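Local coordinates for DUF5625 domain-containing protein (Sulfurospirillum deleyianum, PDB 3NKG) that is of unknown function but folds as a mostly beta domain, probably related to the galactose-binding-domain-like superfamily, with two four-stranded antiparallel sheets, at residues Leu36-His41 / Arg161-Thr166; Lys56-Asn61 / Tyr131-Thr136; Val97-Ile102 / Glu153-Met158. All blocks are in the same frame, centred on the assembly; numbering follows the deposited sequence.

Interaction 1 of 3, residues Leu36-His41 / Arg161-Thr166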
loop_
_atom_site.group_PDB
_atom_site.type_symbol
_atom_site.label_atom_id
_atom_site.label_comp_id
_atom_site.label_asym_id
_atom_site.label_seq_id
_atom_site.Cartn_x
_atom_site.Cartn_y
_atom_site.Cartn_z
ATOM N N LEU A 36 0.464 -0.350 -1.771
ATOM C CA LEU A 36 -0.422 0.672 -2.288
ATOM C C LEU A 36 0.415 1.647 -3.087
ATOM O O LEU A 36 1.486 2.081 -2.623
ATOM C CB LEU A 36 -1.108 1.427 -1.130
ATOM C CG LEU A 36 -1.925 0.564 -0.180
ATOM C CD1 LEU A 36 -2.439 1.426 0.950
ATOM C CD2 LEU A 36 -3.055 -0.103 -0.919
ATOM N N GLN A 37 -0.081 2.030 -4.262
ATOM C CA GLN A 37 0.576 3.025 -5.107
ATOM C C GLN A 37 -0.313 4.244 -5.262
ATOM O O GLN A 37 -1.471 4.120 -5.697
ATOM C CB GLN A 37 0.850 2.457 -6.500
ATOM C CG GLN A 37 1.750 1.236 -6.518
ATOM C CD GLN A 37 2.038 0.764 -7.935
ATOM O OE1 GLN A 37 1.160 0.232 -8.619
ATOM N NE2 GLN A 37 3.265 0.977 -8.386
ATOM N N PHE A 38 0.242 5.408 -4.917
ATOM C CA PHE A 38 -0.480 6.686 -4.943
ATOM C C PHE A 38 -0.142 7.498 -6.189
ATOM O O PHE A 38 1.032 7.728 -6.485
ATOM C CB PHE A 38 -0.092 7.513 -3.717
ATOM C CG PHE A 38 -0.511 6.895 -2.431
ATOM C CD1 PHE A 38 0.090 5.712 -1.984
ATOM C CD2 PHE A 38 -1.560 7.445 -1.700
ATOM C CE1 PHE A 38 -0.316 5.139 -0.810
ATOM C CE2 PHE A 38 -1.966 6.886 -0.535
ATOM C CZ PHE A 38 -1.359 5.734 -0.072
ATOM N N ALA A 39 -1.165 7.935 -6.916
ATOM C CA ALA A 39 -0.955 8.888 -8.021
ATOM C C ALA A 39 -0.622 10.284 -7.507
ATOM O O ALA A 39 -1.084 10.700 -6.443
ATOM C CB ALA A 39 -2.158 8.943 -8.921
ATOM N N VAL A 40 0.188 11.005 -8.275
ATOM C CA VAL A 40 0.688 12.313 -7.871
ATOM C C VAL A 40 0.717 13.200 -9.113
ATOM O O VAL A 40 0.939 12.700 -10.219
ATOM C CB VAL A 40 2.105 12.183 -7.269
ATOM C CG1 VAL A 40 2.667 13.532 -6.926
ATOM C CG2 VAL A 40 2.078 11.294 -6.008
ATOM N N HIS A 41 0.464 14.497 -8.952
ATOM C CA HIS A 41 0.563 15.417 -10.086
ATOM C C HIS A 41 2.012 15.550 -10.564
ATOM O O HIS A 41 2.939 15.623 -9.763
ATOM C CB HIS A 41 -0.001 16.794 -9.733
ATOM C CG HIS A 41 -1.480 16.798 -9.499
ATOM N ND1 HIS A 41 -2.370 16.166 -10.343
ATOM C CD2 HIS A 41 -2.227 17.372 -8.527
ATOM C CE1 HIS A 41 -3.599 16.341 -9.892
ATOM N NE2 HIS A 41 -3.542 17.072 -8.794
ATOM N N ARG A 161 -8.333 11.242 -5.140
ATOM C CA ARG A 161 -7.003 10.791 -5.508
ATOM C C ARG A 161 -7.035 9.324 -5.870
ATOM O O ARG A 161 -7.632 8.523 -5.167
ATOM C CB ARG A 161 -5.980 11.056 -4.396
ATOM C CG ARG A 161 -4.597 10.470 -4.712
ATOM C CD ARG A 161 -3.535 10.842 -3.671
ATOM N NE ARG A 161 -3.542 12.264 -3.309
ATOM C CZ ARG A 161 -2.869 13.224 -3.947
ATOM N NH1 ARG A 161 -2.947 14.480 -3.505
ATOM N NH2 ARG A 161 -2.125 12.955 -5.021
ATOM N N LYS A 162 -6.396 8.971 -6.974
ATOM C CA LYS A 162 -6.281 7.565 -7.354
ATOM C C LYS A 162 -5.209 6.850 -6.540
ATOM O O LYS A 162 -4.088 7.358 -6.376
ATOM C CB LYS A 162 -6.031 7.415 -8.855
ATOM C CG LYS A 162 -7.297 7.546 -9.687
ATOM C CD LYS A 162 -6.995 7.901 -11.129
ATOM C CE LYS A 162 -8.056 8.861 -11.691
ATOM N NZ LYS A 162 -7.783 9.301 -13.106
ATOM N N VAL A 163 -5.588 5.686 -6.017
ATOM C CA VAL A 163 -4.699 4.790 -5.293
ATOM C C VAL A 163 -4.943 3.360 -5.821
ATOM O O VAL A 163 -6.095 2.959 -5.999
ATOM C CB VAL A 163 -5.014 4.818 -3.791
ATOM C CG1 VAL A 163 -4.209 3.753 -3.059
ATOM C CG2 VAL A 163 -4.784 6.215 -3.205
ATOM N N ASP A 164 -3.868 2.618 -6.093
ATOM C CA ASP A 164 -3.965 1.222 -6.532
ATOM C C ASP A 164 -3.465 0.292 -5.433
ATOM O O ASP A 164 -2.398 0.524 -4.849
ATOM C CB ASP A 164 -3.086 0.975 -7.763
ATOM C CG ASP A 164 -3.678 1.546 -9.029
ATOM O OD1 ASP A 164 -4.920 1.564 -9.154
ATOM O OD2 ASP A 164 -2.902 1.962 -9.909
ATOM N N PHE A 165 -4.240 -0.736 -5.130
ATOM C CA PHE A 165 -3.697 -1.914 -4.463
ATOM C C PHE A 165 -3.007 -2.766 -5.528
ATOM O O PHE A 165 -3.613 -3.128 -6.544
ATOM C CB PHE A 165 -4.801 -2.699 -3.766
ATOM C CG PHE A 165 -4.347 -3.997 -3.182
ATOM C CD1 PHE A 165 -3.786 -4.043 -1.911
ATOM C CD2 PHE A 165 -4.505 -5.171 -3.876
ATOM C CE1 PHE A 165 -3.367 -5.247 -1.363
ATOM C CE2 PHE A 165 -4.084 -6.390 -3.326
ATOM C CZ PHE A 165 -3.512 -6.417 -2.078
ATOM N N THR A 166 -1.738 -3.084 -5.302
ATOM C CA THR A 166 -0.941 -3.771 -6.320
ATOM C C THR A 166 -0.228 -5.030 -5.805
ATOM O O THR A 166 0.349 -5.028 -4.715
ATOM C CB THR A 166 0.052 -2.802 -6.959
ATOM O OG1 THR A 166 -0.676 -1.848 -7.728
ATOM C CG2 THR A 166 1.020 -3.529 -7.888
HETATM O O HOH W 1 -0.790 0.956 -10.695
#

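Interaction 2 of 3, residues Lys56-Asn61 / Tyr131-Thr136. With ACY (acetic acid), chain C.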
loop_
_atom_site.group_PDB
_atom_site.type_symbol
_atom_site.label_atom_id
_atom_site.label_comp_id
_atom_site.label_asym_id
_atom_site.label_seq_id
_atom_site.Cartn_x
_atom_site.Cartn_y
_atom_site.Cartn_z
ATOM N N LYS A 56 4.226 13.605 2.710
ATOM C CA LYS A 56 3.829 13.880 4.088
ATOM C C LYS A 56 2.901 12.780 4.641
ATOM O O LYS A 56 3.104 12.261 5.755
ATOM C CB LYS A 56 3.147 15.249 4.173
ATOM C CG LYS A 56 2.496 15.514 5.539
ATOM C CD LYS A 56 1.893 16.929 5.566
ATOM C CE LYS A 56 0.716 17.040 6.524
ATOM N NZ LYS A 56 0.111 18.409 6.413
ATOM N N PHE A 57 1.889 12.430 3.845
ATOM C CA PHE A 57 0.912 11.380 4.198
ATOM C C PHE A 57 1.593 10.001 4.388
ATOM O O PHE A 57 1.294 9.274 5.334
ATOM C CB PHE A 57 -0.157 11.290 3.080
ATOM C CG PHE A 57 -1.290 10.351 3.386
ATOM C CD1 PHE A 57 -1.232 9.019 3.009
ATOM C CD2 PHE A 57 -2.418 10.804 4.071
ATOM C CE1 PHE A 57 -2.295 8.134 3.301
ATOM C CE2 PHE A 57 -3.479 9.940 4.370
ATOM C CZ PHE A 57 -3.419 8.594 3.981
ATOM N N LEU A 58 2.459 9.619 3.446
ATOM C CA LEU A 58 3.170 8.328 3.520
ATOM C C LEU A 58 4.126 8.211 4.719
ATOM O O LEU A 58 4.243 7.140 5.329
ATOM C CB LEU A 58 3.962 8.075 2.222
ATOM C CG LEU A 58 3.118 7.778 0.971
ATOM C CD1 LEU A 58 3.973 7.640 -0.299
ATOM C CD2 LEU A 58 2.289 6.522 1.221
ATOM N N GLY A 59 4.829 9.294 5.040
ATOM C CA GLY A 59 5.872 9.246 6.051
ATOM C C GLY A 59 7.260 9.090 5.433
ATOM O O GLY A 59 7.388 9.005 4.213
ATOM N N PHE A 60 8.286 9.027 6.284
ATOM C CA PHE A 60 9.685 8.925 5.860
ATOM C C PHE A 60 10.389 7.628 6.281
ATOM O O PHE A 60 11.370 7.233 5.673
ATOM C CB PHE A 60 10.455 10.129 6.426
ATOM C CG PHE A 60 10.110 11.418 5.750
ATOM C CD1 PHE A 60 8.890 12.042 5.994
ATOM C CD2 PHE A 60 10.990 12.003 4.862
ATOM C CE1 PHE A 60 8.558 13.227 5.364
ATOM C CE2 PHE A 60 10.667 13.209 4.223
ATOM C CZ PHE A 60 9.450 13.813 4.468
ATOM N N ASN A 61 9.925 7.018 7.370
ATOM C CA ASN A 61 10.469 5.751 7.847
ATOM C C ASN A 61 10.118 4.617 6.886
ATOM O O ASN A 61 9.069 4.663 6.228
ATOM C CB ASN A 61 9.903 5.440 9.253
ATOM C CG ASN A 61 10.476 6.375 10.327
ATOM O OD1 ASN A 61 11.554 6.927 10.144
ATOM N ND2 ASN A 61 9.744 6.566 11.430
ATOM N N TYR A 131 6.252 6.826 -4.506
ATOM C CA TYR A 131 4.968 7.118 -3.865
ATOM C C TYR A 131 4.200 5.853 -3.541
ATOM O O TYR A 131 3.044 5.691 -3.937
ATOM C CB TYR A 131 4.134 8.067 -4.740
ATOM C CG TYR A 131 4.845 9.384 -4.962
ATOM C CD1 TYR A 131 4.943 10.324 -3.927
ATOM C CD2 TYR A 131 5.427 9.693 -6.190
ATOM C CE1 TYR A 131 5.582 11.535 -4.104
ATOM C CE2 TYR A 131 6.090 10.916 -6.379
ATOM C CZ TYR A 131 6.164 11.825 -5.332
ATOM O OH TYR A 131 6.806 13.027 -5.497
ATOM N N THR A 132 4.857 4.946 -2.832
ATOM C CA THR A 132 4.223 3.681 -2.476
ATOM C C THR A 132 4.215 3.479 -0.969
ATOM O O THR A 132 5.031 4.039 -0.219
ATOM C CB THR A 132 4.954 2.442 -3.101
ATOM O OG1 THR A 132 6.259 2.332 -2.532
ATOM C CG2 THR A 132 5.072 2.560 -4.607
ATOM N N ARG A 133 3.288 2.661 -0.523
ATOM C CA ARG A 133 3.373 2.163 0.832
ATOM C C ARG A 133 3.338 0.631 0.770
ATOM O O ARG A 133 2.449 0.049 0.135
ATOM C CB ARG A 133 2.247 2.692 1.694
ATOM C CG ARG A 133 2.253 1.961 3.021
ATOM C CD ARG A 133 1.458 2.618 4.026
ATOM N NE ARG A 133 2.003 3.900 4.491
ATOM C CZ ARG A 133 1.267 4.738 5.208
ATOM N NH1 ARG A 133 -0.003 4.401 5.477
ATOM N NH2 ARG A 133 1.765 5.899 5.634
ATOM N N ASP A 134 4.342 0.002 1.373
ATOM C CA ASP A 134 4.491 -1.447 1.383
ATOM C C ASP A 134 3.608 -2.018 2.501
ATOM O O ASP A 134 3.694 -1.574 3.647
ATOM C CB ASP A 134 5.964 -1.815 1.592
ATOM C CG ASP A 134 6.826 -1.594 0.320
ATOM O OD1 ASP A 134 6.239 -1.356 -0.758
ATOM O OD2 ASP A 134 8.082 -1.656 0.390
ATOM N N ILE A 135 2.736 -2.969 2.167
ATOM C CA ILE A 135 1.849 -3.578 3.161
ATOM C C ILE A 135 2.448 -4.874 3.707
ATOM O O ILE A 135 2.711 -5.009 4.915
ATOM C CB ILE A 135 0.463 -3.925 2.580
ATOM C CG1 ILE A 135 -0.248 -2.706 2.006
ATOM C CG2 ILE A 135 -0.416 -4.553 3.636
ATOM C CD1 ILE A 135 -1.353 -3.065 1.004
ATOM N N THR A 136 2.649 -5.842 2.821
ATOM C CA THR A 136 3.208 -7.126 3.241
ATOM C C THR A 136 3.769 -7.896 2.032
ATOM O O THR A 136 3.595 -7.492 0.876
ATOM C CB THR A 136 2.148 -7.988 4.018
ATOM O OG1 THR A 136 2.783 -9.098 4.672
ATOM C CG2 THR A 136 1.052 -8.509 3.075
HETATM C C ACY C . 8.487 9.167 -2.482
HETATM O O ACY C . 8.703 8.740 -1.314
HETATM O OXT ACY C . 8.621 8.537 -3.577
HETATM C CH3 ACY C . 8.020 10.574 -2.573
#

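Interaction 3 of 3, residues Val97-Ile102 / Glu153-Met158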
loop_
_atom_site.group_PDB
_atom_site.type_symbol
_atom_site.label_atom_id
_atom_site.label_comp_id
_atom_site.label_asym_id
_atom_site.label_seq_id
_atom_site.Cartn_x
_atom_site.Cartn_y
_atom_site.Cartn_z
ATOM N N VAL A 97 -1.217 6.407 9.532
ATOM C CA VAL A 97 -1.463 4.971 9.569
ATOM C C VAL A 97 -2.739 4.720 8.806
ATOM O O VAL A 97 -3.728 5.384 9.048
ATOM C CB VAL A 97 -1.611 4.431 11.001
ATOM C CG1 VAL A 97 -2.162 3.003 10.964
ATOM C CG2 VAL A 97 -0.262 4.484 11.743
ATOM N N VAL A 98 -2.711 3.772 7.874
ATOM C CA VAL A 98 -3.909 3.428 7.096
ATOM C C VAL A 98 -4.272 1.940 7.285
ATOM O O VAL A 98 -3.584 1.059 6.774
ATOM C CB VAL A 98 -3.710 3.736 5.598
ATOM C CG1 VAL A 98 -4.953 3.311 4.771
ATOM C CG2 VAL A 98 -3.407 5.231 5.400
ATOM N N PRO A 99 -5.345 1.674 8.042
ATOM C CA PRO A 99 -5.790 0.298 8.304
ATOM C C PRO A 99 -6.429 -0.256 7.062
ATOM O O PRO A 99 -7.351 0.357 6.535
ATOM C CB PRO A 99 -6.872 0.458 9.381
ATOM C CG PRO A 99 -6.742 1.887 9.891
ATOM C CD PRO A 99 -6.155 2.683 8.762
ATOM N N ILE A 100 -5.932 -1.400 6.615
ATOM C CA ILE A 100 -6.405 -2.070 5.416
ATOM C C ILE A 100 -6.665 -3.509 5.818
ATOM O O ILE A 100 -5.798 -4.166 6.409
ATOM C CB ILE A 100 -5.316 -2.110 4.350
ATOM C CG1 ILE A 100 -4.938 -0.690 3.915
ATOM C CG2 ILE A 100 -5.770 -2.933 3.139
ATOM C CD1 ILE A 100 -5.991 -0.014 3.095
ATOM N N LYS A 101 -7.849 -4.009 5.504
ATOM C CA LYS A 101 -8.137 -5.404 5.766
ATOM C C LYS A 101 -8.086 -6.183 4.466
ATOM O O LYS A 101 -8.815 -5.882 3.500
ATOM C CB LYS A 101 -9.498 -5.559 6.446
ATOM C CG LYS A 101 -9.821 -6.976 6.886
ATOM C CD LYS A 101 -11.128 -6.991 7.679
ATOM C CE LYS A 101 -11.896 -8.275 7.465
ATOM N NZ LYS A 101 -13.153 -8.303 8.274
ATOM N N ILE A 102 -7.213 -7.183 4.442
ATOM C CA ILE A 102 -7.097 -8.061 3.286
ATOM C C ILE A 102 -7.593 -9.463 3.593
ATOM O O ILE A 102 -7.112 -10.121 4.521
ATOM C CB ILE A 102 -5.643 -8.149 2.782
ATOM C CG1 ILE A 102 -5.151 -6.765 2.368
ATOM C CG2 ILE A 102 -5.521 -9.114 1.582
ATOM C CD1 ILE A 102 -3.670 -6.719 2.107
ATOM N N GLU A 153 -10.670 3.154 7.442
ATOM C CA GLU A 153 -10.918 4.552 7.829
ATOM C C GLU A 153 -10.998 5.508 6.643
ATOM O O GLU A 153 -10.359 5.291 5.604
ATOM C CB GLU A 153 -9.825 5.081 8.769
ATOM C CG GLU A 153 -9.684 4.366 10.098
ATOM C CD GLU A 153 -8.590 5.001 10.969
ATOM O OE1 GLU A 153 -8.207 6.180 10.717
ATOM O OE2 GLU A 153 -8.117 4.316 11.904
ATOM N N ALA A 154 -11.732 6.602 6.842
ATOM C CA ALA A 154 -11.855 7.665 5.841
ATOM C C ALA A 154 -10.674 8.638 5.944
ATOM O O ALA A 154 -10.365 9.115 7.039
ATOM C CB ALA A 154 -13.165 8.423 6.066
ATOM N N PHE A 155 -10.019 8.923 4.812
ATOM C CA PHE A 155 -8.954 9.936 4.762
ATOM C C PHE A 155 -9.313 11.054 3.782
ATOM O O PHE A 155 -9.327 10.860 2.570
ATOM C CB PHE A 155 -7.593 9.284 4.435
ATOM C CG PHE A 155 -7.148 8.344 5.508
ATOM C CD1 PHE A 155 -6.499 8.829 6.654
ATOM C CD2 PHE A 155 -7.452 7.002 5.425
ATOM C CE1 PHE A 155 -6.127 7.973 7.680
ATOM C CE2 PHE A 155 -7.086 6.122 6.461
ATOM C CZ PHE A 155 -6.427 6.603 7.580
ATOM N N SER A 156 -9.651 12.214 4.326
ATOM C CA SER A 156 -10.127 13.315 3.508
ATOM C C SER A 156 -9.043 13.815 2.557
ATOM O O SER A 156 -9.363 14.339 1.500
ATOM C CB SER A 156 -10.645 14.464 4.386
ATOM O OG SER A 156 -9.598 15.100 5.103
ATOM N N GLU A 157 -7.772 13.649 2.934
ATOM C CA GLU A 157 -6.653 13.936 2.023
ATOM C C GLU A 157 -6.707 13.126 0.718
ATOM O O GLU A 157 -6.123 13.522 -0.294
ATOM C CB GLU A 157 -5.307 13.650 2.694
ATOM C CG GLU A 157 -5.172 14.217 4.083
ATOM C CD GLU A 157 -5.438 13.180 5.179
ATOM O OE1 GLU A 157 -6.559 12.619 5.256
ATOM O OE2 GLU A 157 -4.515 12.953 5.987
HETATM N N MSE A 158 -7.386 11.988 0.743
HETATM C CA MSE A 158 -7.387 11.093 -0.403
HETATM C C MSE A 158 -8.614 11.302 -1.275
HETATM O O MSE A 158 -8.833 10.576 -2.235
HETATM C CB MSE A 158 -7.337 9.651 0.089
HETATM C CG MSE A 158 -6.046 9.348 0.838
HETATM SE SE MSE A 158 -4.612 9.313 -0.508
HETATM C CE MSE A 158 -3.274 10.532 0.259
HETATM O O HOH W 2 -4.932 6.507 11.117
HETATM O O HOH W 3 -8.133 2.959 6.264
#

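Interaction 1 of 3, residues Leu36-His41 / Arg161-Thr166
Q37 and D164 form the middle pair of an antiparallel beta ladder between strands 30-38 and 163-169, the two inner strands of a four-stranded sheet. It is a hydrogen-bonded pair. Q37 N donates to D164 O at 2.8 Å, and D164 N donates back to Q37 O at 2.9 Å. The non-hydrogen-bonded pairs L36-F165 and F38-V163 flank it, and their side chains lie on the buried face of the sheet. There F38 and V163 lie alongside, ends turned the same way, with V163 CG2 3.8 Å from F38 CD2. L36 CD2 meets the edge of the F165 ring, 4.1 Å from CD1 of F165. One more rung follows the strand pairing, from A39 N to K162 O at 3.0 Å.

The other face is polar. Q37 has an extended chain beyond CG and ends beside T166. T166 OG1 donates to Q37 OE1 at 2.9 Å, from 35° above the amide plane. OE1 also accepts a hydrogen bond from a water that lies close to D164 OD2. T166 OG1 has a second partner in S8, on the neighbouring strand 7-11.

Beyond the ladder, R161 reaches back to the other segment. Its chain bends at chi3 (-46°), turning NE out of the line of the CB-CG-CD chain. The guanidinium group is shared. NH1 makes a salt bridge with D50 of helix 49-58, while NH2 donates to A39 O at 2.9 Å, with that oxygen only 7° out of the guanidinium plane.

Interaction 2 of 3, residues Lys56-Asn61 / Tyr131-Thr136
R133 and L58 make a buried helix-to-strand contact, joining the C-terminal end of helix 49-58 to the start of strand 132-140. One hydrogen bond and a patch of apolar packing carry it. R133 NH2 donates to L58 O at 2.8 Å, with an N-H...O angle of 160°. The oxygen lies in the guanidinium plane, but NH2 stands 37° above the plane of the carbonyl. The same guanidinium group gives NE to G125 O and NH1 to T96 O. Three backbone carbonyls thus fix its rotation, and they probably help to offset its buried charge.

L58 and R133 pass each other, heading opposite ways. L58 CD2 rests 3.9 Å from R133 CB. The other branch, CD1, lies against the backbone of Y131, 3.7 Å from its C atom. The Y131 ring has an acetic acid molecule over one face, probably from the crystallisation liquor. Y131 N donates to its OXT at 3.1 Å.

The helix ends at L58. At G59 (positive phi, 98°) a CB would jam against the L58 carbonyl oxygen. L58 also packs on F38 of the adjacent strand 30-38, and F57 on E157 and M158 of the loop between strands 143-151 and 163-169.

Interaction 3 of 3, residues Val97-Ile102 / Glu153-Met158
F155 lies with one ring face against V98 and an edge toward P99. V98 CG2 sits 4.2 Å from the ring centroid and 24° off its normal, a CH-pi contact displaced toward the rim. V98 CG1 reaches F155 CE2 at 3.9 Å, and the two side chains slant across each other. P99 takes the edge: its CD lies near the ring plane, 4.1 Å from F155 CZ. F155 CG is anti to its carbonyl carbon (chi1 -64°), and the ring extends from there toward the strand.

P99 also meets E153, their side chains nearly perpendicular. P99 CG lies 3.4 Å from E153 OE2. The contact joins strand 98-107 to the loop from strand 143-151, its neighbour in the same sheet, to strand 163-169 of the other sheet. Within that loop, M158 N bonds to F155 O at the start of a short 3-10 turn. An alanine at F155 would probably leave V98 CG2 and P99 CD without the ring they pack on and open a gap between loop and strand.

No direct hydrogen bond crosses between the segments. Water does that work at the ring edge: one donates to V97 O at 2.6 Å and weakly to E153 OE1, and another lies 2.7 Å from P99 O and accepts from E153 N at 2.8 Å. The contact thus rests on apolar packing, with waters bridging its polar margin.

How the interactions relate
The three contacts cluster, with centres 11 to 13 Å apart. Interactions 1 and 2 share a sheet: strands 30-38 and 132-140 are neighbours, linked by backbone bonds L36-R133 and F38-Y131. Interaction 3 lies on the second sheet, through strand 98-107. M158 of its loop joins the others, with its selenium 3.6 Å from F38 CE2 and its CE against the ring of F57. R133 NH1 also packs on V98 CG2. Along the chain, interaction 1 spans both others, while the segments of interactions 2 and 3 alternate. Distant parts of the sequence thus close one common core, where helix 49-58 and the 153-158 loop meet both sheets.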